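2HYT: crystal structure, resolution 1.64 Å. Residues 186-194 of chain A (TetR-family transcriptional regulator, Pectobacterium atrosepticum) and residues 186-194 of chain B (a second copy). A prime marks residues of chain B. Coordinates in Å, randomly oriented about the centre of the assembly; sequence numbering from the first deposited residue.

Chain A, residues 186-194: ELLLRGLLV
Chain B 186-194: ELLLRGLLV

Two copies of the segment meet about an exact two-fold axis, so each contact between unlike atoms occurs twice, while an atom facing its own mate does so once. Each is already helical at Glu186, phi/psi near -65/-40 through Leu188, psi easing to -30° at Leu189 and -25° at Arg190, with Arg190 N hydrogen-bonded to Glu186 O (3.1 Å); a type I turn then runs from Arg190 to Leu193, whose psi swings to 139°. The helix axes approach to 7.1 Å, their directions 127° apart.

At the axis, Gly191 CA lies 3.9 Å from Gly191′ CA. Glycine suits this place: a CB would point toward the partner and clash, 2.4 Å from Leu187′ O. Without it, Gly191 CA approaches Leu187′ O at 3.4 Å in a CA-H...O contact. Leu188 O and Leu188′ O, both acceptors, sit 3.4 Å apart without bonding.

The leucines are all m,t, the common helical rotamer; their branched apolar ends fill buried space with methyl contacts. Leu188 (chi1 -83°) starts sideways, yet its end comes nearer the partner, bringing Leu188 CD2 to 3.6 Å from Leu192′ CD2. Leu192 CB points away, but the side chain returns, and Leu192 CD2 also packs 3.8 Å from Leu187′ CB.

Arg190 differs: chi1 is p (76°), chi2 and chi3 t, a long extended chain carrying NH donors across to a backbone carbonyl. Gly191′ O lies at the guanidinium edge, near its plane, and accepts hydrogen bonds from Arg190 NE (2.8 Å) and Arg190 NH2 (2.9 Å).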

# COMPACT_ATOMS: atom_id res chain seq x y z
N GLU A 186 -18.32 3.02 -3.57
CA GLU A 186 -19.41 3.99 -3.53
C GLU A 186 -19.94 4.19 -2.11
O GLU A 186 -20.29 5.30 -1.73
CB GLU A 186 -20.54 3.62 -4.49
CG GLU A 186 -20.16 3.60 -5.97
CD GLU A 186 -19.92 4.97 -6.60
OE1 GLU A 186 -19.78 6.01 -5.91
OE2 GLU A 186 -19.85 4.98 -7.86
N LEU A 187 -19.99 3.12 -1.30
CA LEU A 187 -20.41 3.24 0.09
C LEU A 187 -19.41 4.03 0.91
O LEU A 187 -19.77 4.81 1.78
CB LEU A 187 -20.55 1.86 0.74
CG LEU A 187 -21.66 0.99 0.19
CD1 LEU A 187 -21.53 -0.35 0.96
CD2 LEU A 187 -23.05 1.64 0.38
N LEU A 188 -18.13 3.80 0.67
CA LEU A 188 -17.14 4.62 1.38
C LEU A 188 -17.19 6.09 0.98
O LEU A 188 -17.03 6.99 1.81
CB LEU A 188 -15.73 4.14 1.11
CG LEU A 188 -15.19 2.99 1.92
CD1 LEU A 188 -13.76 2.81 1.51
CD2 LEU A 188 -15.32 3.23 3.44
N LEU A 189 -17.40 6.35 -0.29
CA LEU A 189 -17.33 7.74 -0.75
C LEU A 189 -18.55 8.54 -0.33
O LEU A 189 -18.48 9.75 -0.13
CB LEU A 189 -17.18 7.80 -2.27
CG LEU A 189 -15.90 7.18 -2.84
CD1 LEU A 189 -15.85 7.42 -4.34
CD2 LEU A 189 -14.62 7.72 -2.16
N ARG A 190 -19.69 7.89 -0.20
CA ARG A 190 -20.90 8.67 0.01
C ARG A 190 -20.91 9.44 1.33
O ARG A 190 -21.57 10.51 1.44
CB ARG A 190 -22.13 7.78 -0.17
CG ARG A 190 -22.39 6.87 0.98
CD ARG A 190 -23.53 5.93 0.59
NE ARG A 190 -23.81 5.02 1.70
CZ ARG A 190 -24.87 4.22 1.76
NH1 ARG A 190 -25.76 4.20 0.78
NH2 ARG A 190 -25.05 3.44 2.82
N GLY A 191 -20.14 8.96 2.31
CA GLY A 191 -20.05 9.61 3.62
C GLY A 191 -19.28 10.91 3.57
O GLY A 191 -19.40 11.74 4.47
N LEU A 192 -18.49 11.12 2.52
CA LEU A 192 -17.78 12.39 2.39
C LEU A 192 -18.68 13.57 2.13
O LEU A 192 -18.27 14.71 2.40
CB LEU A 192 -16.78 12.29 1.26
CG LEU A 192 -15.78 11.15 1.44
CD1 LEU A 192 -14.73 11.30 0.34
CD2 LEU A 192 -15.17 11.12 2.80
N LEU A 193 -19.89 13.34 1.60
CA LEU A 193 -20.77 14.44 1.23
C LEU A 193 -21.35 15.17 2.44
O LEU A 193 -21.70 14.54 3.45
CB LEU A 193 -21.92 13.95 0.39
CG LEU A 193 -21.60 13.50 -1.03
CD1 LEU A 193 -22.77 12.73 -1.69
CD2 LEU A 193 -21.25 14.70 -1.94
N VAL A 194 -21.41 16.49 2.34
CA VAL A 194 -22.12 17.30 3.33
C VAL A 194 -23.62 16.96 3.27
O VAL A 194 -24.23 16.71 4.31
CB VAL A 194 -21.91 18.81 3.06
CG1 VAL A 194 -22.83 19.65 3.92
CG2 VAL A 194 -20.45 19.19 3.33
N GLU B 186 -13.35 8.98 9.93
CA GLU B 186 -14.73 8.94 10.39
C GLU B 186 -15.71 9.32 9.27
O GLU B 186 -16.79 8.75 9.18
CB GLU B 186 -14.95 9.83 11.62
CG GLU B 186 -14.18 9.41 12.87
CD GLU B 186 -14.67 8.13 13.55
OE1 GLU B 186 -15.48 7.34 12.99
OE2 GLU B 186 -14.20 7.92 14.70
N LEU B 187 -15.34 10.27 8.40
CA LEU B 187 -16.17 10.62 7.26
C LEU B 187 -16.27 9.49 6.26
O LEU B 187 -17.31 9.24 5.66
CB LEU B 187 -15.61 11.84 6.52
CG LEU B 187 -15.62 13.14 7.30
CD1 LEU B 187 -14.94 14.17 6.37
CD2 LEU B 187 -17.07 13.55 7.68
N LEU B 188 -15.16 8.81 6.01
CA LEU B 188 -15.24 7.64 5.13
C LEU B 188 -16.08 6.52 5.70
O LEU B 188 -16.83 5.84 4.99
CB LEU B 188 -13.87 7.07 4.84
CG LEU B 188 -13.04 7.71 3.75
CD1 LEU B 188 -11.79 6.87 3.62
CD2 LEU B 188 -13.80 7.80 2.41
N LEU B 189 -15.96 6.28 6.99
CA LEU B 189 -16.65 5.13 7.58
C LEU B 189 -18.14 5.36 7.70
O LEU B 189 -18.93 4.42 7.65
CB LEU B 189 -16.06 4.79 8.95
CG LEU B 189 -14.59 4.38 8.97
CD1 LEU B 189 -14.20 3.96 10.38
CD2 LEU B 189 -14.28 3.23 7.96
N ARG B 190 -18.56 6.60 7.89
CA ARG B 190 -19.96 6.81 8.20
C ARG B 190 -20.91 6.41 7.07
O ARG B 190 -22.08 6.03 7.33
CB ARG B 190 -20.18 8.25 8.67
CG ARG B 190 -20.17 9.26 7.57
CD ARG B 190 -20.21 10.64 8.19
NE ARG B 190 -20.21 11.65 7.14
CZ ARG B 190 -20.45 12.95 7.34
NH1 ARG B 190 -20.71 13.41 8.56
NH2 ARG B 190 -20.43 13.79 6.32
N GLY B 191 -20.40 6.40 5.83
CA GLY B 191 -21.20 6.02 4.66
C GLY B 191 -21.49 4.54 4.62
O GLY B 191 -22.40 4.09 3.93
N LEU B 192 -20.72 3.74 5.36
CA LEU B 192 -20.99 2.30 5.40
C LEU B 192 -22.29 1.95 6.10
O LEU B 192 -22.82 0.86 5.86
CB LEU B 192 -19.86 1.59 6.10
CG LEU B 192 -18.50 1.83 5.45
CD1 LEU B 192 -17.50 0.91 6.14
CD2 LEU B 192 -18.52 1.64 3.97
N LEU B 193 -22.79 2.83 6.98
CA LEU B 193 -23.98 2.51 7.76
C LEU B 193 -25.25 2.49 6.92
O LEU B 193 -25.43 3.32 6.02
CB LEU B 193 -24.17 3.51 8.87
CG LEU B 193 -23.18 3.47 10.03
CD1 LEU B 193 -23.28 4.71 10.94
CD2 LEU B 193 -23.40 2.22 10.91
N VAL B 194 -26.11 1.51 7.20
CA VAL B 194 -27.45 1.48 6.63
C VAL B 194 -28.25 2.69 7.15
O VAL B 194 -28.86 3.41 6.35
CB VAL B 194 -28.19 0.17 7.00
CG1 VAL B 194 -29.64 0.23 6.62
CG2 VAL B 194 -27.51 -1.02 6.30